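Ribonucleoside-diphosphate reductase subunit beta (Bacillus halodurans C-125, PDB 2RCC) supplies the iron-binding small subunit of a class I ribonucleotide reductase, the enzyme that converts ribonucleoside diphosphates to deoxyribonucleotides for DNA synthesis. Local coordinates at the interface of chains A and B. Numbering follows the deposited sequence. Chains: chain A/B, Ribonucleoside-diphosphate reductase subunit beta.

Contact 1: the interface of chains A and B. Residues chain A 17, 28, 30; chain B 143-144, 146-147.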
loop_
_atom_site.group_PDB
_atom_site.type_symbol
_atom_site.label_atom_id
_atom_site.label_comp_id
_atom_site.label_asym_id
_atom_site.label_seq_id
_atom_site.Cartn_x
_atom_site.Cartn_y
_atom_site.Cartn_z
ATOM N N ASN A 17 -5.011 0.891 -20.506
ATOM C CA ASN A 17 -4.297 0.581 -19.267
ATOM C C ASN A 17 -3.406 1.732 -18.847
ATOM O O ASN A 17 -3.327 2.021 -17.645
ATOM C CB ASN A 17 -3.493 -0.742 -19.404
ATOM C CG ASN A 17 -4.388 -1.966 -19.696
ATOM O OD1 ASN A 17 -5.606 -1.936 -19.476
ATOM N ND2 ASN A 17 -3.762 -3.062 -20.168
ATOM N N SER A 28 -8.122 1.999 -17.332
ATOM C CA SER A 28 -8.845 0.763 -17.124
ATOM C C SER A 28 -8.854 0.258 -15.704
ATOM O O SER A 28 -9.767 -0.451 -15.307
ATOM C CB SER A 28 -8.256 -0.355 -17.951
ATOM O OG SER A 28 -6.931 -0.655 -17.632
ATOM N N VAL A 30 -6.415 -1.731 -14.742
ATOM C CA VAL A 30 -5.601 -2.929 -14.838
ATOM C C VAL A 30 -4.206 -2.395 -15.109
ATOM O O VAL A 30 -3.999 -1.651 -16.080
ATOM C CB VAL A 30 -6.037 -3.837 -15.992
ATOM C CG1 VAL A 30 -5.113 -5.051 -16.089
ATOM C CG2 VAL A 30 -7.485 -4.282 -15.806
ATOM N N PHE B 143 -2.658 -8.428 -21.337
ATOM C CA PHE B 143 -3.192 -7.321 -20.510
ATOM C C PHE B 143 -4.415 -6.586 -21.134
ATOM O O PHE B 143 -4.885 -5.634 -20.554
ATOM C CB PHE B 143 -2.088 -6.316 -20.098
ATOM C CG PHE B 143 -1.241 -6.753 -18.927
ATOM C CD1 PHE B 143 -1.722 -6.618 -17.640
ATOM C CD2 PHE B 143 0.068 -7.205 -19.103
ATOM C CE1 PHE B 143 -0.940 -6.946 -16.538
ATOM C CE2 PHE B 143 0.859 -7.548 -18.020
ATOM C CZ PHE B 143 0.351 -7.416 -16.726
ATOM N N GLU B 144 -4.889 -7.008 -22.308
ATOM C CA GLU B 144 -6.133 -6.545 -22.941
ATOM C C GLU B 144 -7.159 -7.742 -22.985
ATOM O O GLU B 144 -8.275 -7.516 -23.428
ATOM C CB GLU B 144 -5.956 -6.086 -24.398
ATOM C CG GLU B 144 -5.024 -4.931 -24.769
ATOM C CD GLU B 144 -5.379 -3.580 -24.156
ATOM O OE1 GLU B 144 -6.488 -3.050 -24.401
ATOM O OE2 GLU B 144 -4.494 -3.011 -23.476
ATOM N N TRP B 146 -8.905 -9.234 -20.704
ATOM C CA TRP B 146 -10.054 -8.894 -19.877
ATOM C C TRP B 146 -11.109 -7.996 -20.598
ATOM O O TRP B 146 -12.286 -8.034 -20.243
ATOM C CB TRP B 146 -9.568 -8.280 -18.546
ATOM C CG TRP B 146 -8.969 -6.957 -18.726
ATOM C CD1 TRP B 146 -7.687 -6.662 -19.057
ATOM C CD2 TRP B 146 -9.656 -5.738 -18.655
ATOM N NE1 TRP B 146 -7.533 -5.312 -19.164
ATOM C CE2 TRP B 146 -8.736 -4.727 -18.932
ATOM C CE3 TRP B 146 -10.978 -5.394 -18.389
ATOM C CZ2 TRP B 146 -9.081 -3.423 -18.936
ATOM C CZ3 TRP B 146 -11.318 -4.102 -18.381
ATOM C CH2 TRP B 146 -10.380 -3.113 -18.662
ATOM N N LYS B 147 -10.690 -7.197 -21.576
ATOM C CA LYS B 147 -11.604 -6.332 -22.331
ATOM C C LYS B 147 -12.228 -7.083 -23.502
ATOM O O LYS B 147 -13.311 -6.715 -23.910
ATOM C CB LYS B 147 -10.909 -5.113 -22.943
ATOM C CG LYS B 147 -10.082 -4.269 -22.026
ATOM C CD LYS B 147 -9.356 -3.112 -22.784
ATOM C CE LYS B 147 -8.349 -2.390 -21.849
ATOM N NZ LYS B 147 -7.324 -1.452 -22.397
HETATM O O HOH W 1 -4.517 -0.493 -23.030
#

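Contact 2: the interface of chains A and B. Residues chain A 8-10, 29; chain B 91, 94-95, 98.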
loop_
_atom_site.group_PDB
_atom_site.type_symbol
_atom_site.label_atom_id
_atom_site.label_comp_id
_atom_site.label_asym_id
_atom_site.label_seq_id
_atom_site.Cartn_x
_atom_site.Cartn_y
_atom_site.Cartn_z
ATOM N N ARG A 8 -11.627 7.689 -9.009
ATOM C CA ARG A 8 -11.125 6.631 -9.877
ATOM C C ARG A 8 -12.094 5.457 -9.918
ATOM O O ARG A 8 -12.551 4.963 -8.877
ATOM C CB ARG A 8 -9.791 6.122 -9.379
ATOM C CG ARG A 8 -9.207 4.907 -10.129
ATOM C CD ARG A 8 -7.877 4.468 -9.587
ATOM N NE ARG A 8 -7.883 4.083 -8.171
ATOM C CZ ARG A 8 -7.533 4.859 -7.143
ATOM N NH1 ARG A 8 -7.059 6.086 -7.288
ATOM N NH2 ARG A 8 -7.600 4.373 -5.925
ATOM N N LYS A 9 -12.381 4.995 -11.121
ATOM C CA LYS A 9 -13.224 3.824 -11.319
ATOM C C LYS A 9 -12.376 2.590 -11.054
ATOM O O LYS A 9 -11.278 2.458 -11.604
ATOM C CB LYS A 9 -13.795 3.747 -12.743
ATOM C CG LYS A 9 -14.836 4.813 -13.019
ATOM C CD LYS A 9 -15.510 4.562 -14.393
ATOM N N ILE A 10 -12.927 1.643 -10.301
ATOM C CA ILE A 10 -12.205 0.418 -9.982
ATOM C C ILE A 10 -12.045 -0.501 -11.220
ATOM O O ILE A 10 -11.190 -1.394 -11.224
ATOM C CB ILE A 10 -12.878 -0.302 -8.766
ATOM C CG1 ILE A 10 -11.885 -1.195 -8.007
ATOM C CG2 ILE A 10 -14.117 -1.056 -9.211
ATOM C CD1 ILE A 10 -12.403 -1.658 -6.650
ATOM N N ASN A 29 -7.798 0.625 -14.987
ATOM C CA ASN A 29 -7.453 0.226 -13.634
ATOM C C ASN A 29 -6.729 -1.152 -13.579
ATOM O O ASN A 29 -6.465 -1.660 -12.514
ATOM C CB ASN A 29 -8.618 0.311 -12.656
ATOM C CG ASN A 29 -8.142 0.568 -11.241
ATOM O OD1 ASN A 29 -7.195 1.320 -11.049
ATOM N ND2 ASN A 29 -8.764 -0.080 -10.254
ATOM N N VAL B 91 -7.218 -5.022 -9.404
ATOM C CA VAL B 91 -8.459 -4.581 -8.741
ATOM C C VAL B 91 -8.360 -4.740 -7.202
ATOM O O VAL B 91 -8.837 -3.913 -6.462
ATOM C CB VAL B 91 -9.711 -5.343 -9.327
ATOM C CG1 VAL B 91 -10.899 -5.257 -8.422
ATOM C CG2 VAL B 91 -10.037 -4.845 -10.781
ATOM N N ASP B 94 -6.636 -1.991 -5.315
ATOM C CA ASP B 94 -7.496 -0.825 -5.158
ATOM C C ASP B 94 -8.575 -1.068 -4.086
ATOM O O ASP B 94 -8.771 -0.239 -3.211
ATOM C CB ASP B 94 -8.131 -0.493 -6.521
ATOM C CG ASP B 94 -8.586 0.924 -6.629
ATOM O OD1 ASP B 94 -8.587 1.618 -5.591
ATOM O OD2 ASP B 94 -8.981 1.334 -7.752
ATOM N N TYR B 95 -9.301 -2.196 -4.177
ATOM C CA TYR B 95 -10.296 -2.533 -3.166
ATOM C C TYR B 95 -9.726 -2.514 -1.749
ATOM O O TYR B 95 -10.332 -1.926 -0.828
ATOM C CB TYR B 95 -10.944 -3.903 -3.482
ATOM C CG TYR B 95 -11.778 -4.449 -2.346
ATOM C CD1 TYR B 95 -12.982 -3.848 -1.989
ATOM C CD2 TYR B 95 -11.352 -5.534 -1.612
ATOM C CE1 TYR B 95 -13.745 -4.333 -0.930
ATOM C CE2 TYR B 95 -12.089 -6.021 -0.541
ATOM C CZ TYR B 95 -13.261 -5.426 -0.191
ATOM O OH TYR B 95 -13.978 -5.944 0.854
ATOM N N ARG B 98 -8.988 1.003 -0.441
ATOM C CA ARG B 98 -10.227 1.641 -0.038
ATOM C C ARG B 98 -10.799 1.066 1.287
ATOM O O ARG B 98 -11.328 1.812 2.133
ATOM C CB ARG B 98 -11.226 1.546 -1.175
ATOM C CG ARG B 98 -10.707 2.290 -2.457
ATOM C CD ARG B 98 -11.733 2.418 -3.447
ATOM N NE ARG B 98 -11.212 2.604 -4.804
ATOM C CZ ARG B 98 -11.776 3.352 -5.759
ATOM N NH1 ARG B 98 -12.854 4.088 -5.572
ATOM N NH2 ARG B 98 -11.251 3.345 -6.976
HETATM O O HOH W 2 -15.078 4.815 -7.448
#

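Contact 1: the interface of chains A and B
A:Asn17 and A:Val30 carry the chain A side of this patch and meet B:Phe143 and B:Trp146, a polar bond being set beside a hydrophobic face. The amide nitrogen ND2 of A:Asn17 donates to the main-chain carbonyl O of B:Phe143 at 2.8 Å. The bond is nearly straight, 166° at the hydrogen; the acceptor lies almost in the amide plane, although ND2 itself stands above the plane of the carbonyl it meets. Placing CG anti to the carbonyl carbon (chi1 -61°) carries the amide towards chain B. OD1 of A:Asn17 accepts the hydroxyl OG of A:Ser28 at 2.6 Å, an oxygen that in turn receives the backbone N of A:Val30. The same OD1 lies at the edge of the B:Trp146 indole, with a weak contact from B:Lys147 NZ. This relay probably helps hold the amide's rotation, with ND2 towards chain B. Were A:Asn17 an alanine, the carbonyl of B:Phe143 would probably lose its donor from chain A and the hydroxyl of A:Ser28 its acceptor. The backbone N of A:Asn17 reaches across through water 1, 2.6 Å from the carboxylate oxygen OE2 of B:Glu144. The other carboxylate oxygen is paired with B:Lys147 NZ within chain B.

The apolar half rests on B:Trp146, whose indole is sandwiched. A:Val30 lays CG2 over one face, 3.6 Å from the centroid of the five-membered ring, while CG of B:Lys147 covers the opposite face. At the benzo side, CB of A:Ser28 touches CZ2 of B:Trp146 at 3.3 Å, and the other A:Val30 methyl, CG1, packs more loosely on B:Phe143.

Chain A contributes loop residues throughout. On chain B, B:Phe143 and B:Glu144 lead into the short helix 145-148, which supplies B:Trp146 and B:Lys147, so an N-terminal loop of one small subunit lies against a helical corner of the other.

Contact 2: the interface of chains A and B
Both A:Arg8 and B:Asp94 send their side chains away from the backbone N, with CG anti to it (chi1 -158° in B:Asp94), and the two approach from opposite directions. A bend at chi3 (59°) then turns the A:Arg8 guanidinium so that its NE side addresses the carboxylate. NE of A:Arg8 donates to OD2 of B:Asp94 at 3.0 Å, and NH2 of A:Arg8 to OD1 of B:Asp94 at 2.9 Å. Both bonds are close to straight and lie in the guanidinium plane, yet they come down on the carboxylate from above its plane; the two flat groups are turned 39° apart.

B:Arg98 grips the same carboxylate from within chain B, again with NE and NH2, so each oxygen is shared between two arginines. A:Arg8 NH2 and B:Arg98 NE reach OD1 from opposite faces of the carboxylate. OD2 of B:Asp94 also accepts ND2 of A:Asn29 at 2.9 Å through its anti lone pair, in a bent bond tilted from the amide plane. At least five hydrogen bonds thus hold the carboxylate, and the two positive groups would be expected to favour its charged form. The ND2 of A:Asn29 also donates to the carbonyl O of A:Ile10, tying the two chain A loop segments together at the point where they meet B:Asp94.

B:Arg98 spends its NH2 a second time, on the carbonyl O of A:Arg8 at 2.8 Å, a nearly straight bond, made from above the carbonyl plane, to the partner's main chain. Water 2 bridges the same carbonyl to B:Arg98 NH1. A:Ile10 buries 55 Å², the most in this patch: its CG1 lies 4.1 Å from CB of B:Asp94 and its CD1 extends towards B:Tyr95. Separately, CG2 of B:Val91 meets the carbonyl oxygen of A:Ile10.

All the chain B residues sit along one long helix, 72-102, on successive turns. Chain A meets them with two loop segments, A:Arg8 to A:Ile10 near the N-terminus and A:Asn29.

The C-alpha centres of contact 1 and contact 2 are about 13 Å apart, and the chain A loop residues at positions 28 to 30 run through both: A:Ser28 and A:Val30 serve contact 1, A:Asn29 contact 2. On chain B the surfaces differ, the helix 145-148 region for contact 1 and helix 72-102 for contact 2. The N-terminal segment of one subunit therefore spans two elements of its neighbour, consistent with the beta pair of the tetramer, although the copies do not form an exact two-fold. Contact 1 lies about 12 Å from the active-site B:Tyr126, but the structure alone shows no influence on it.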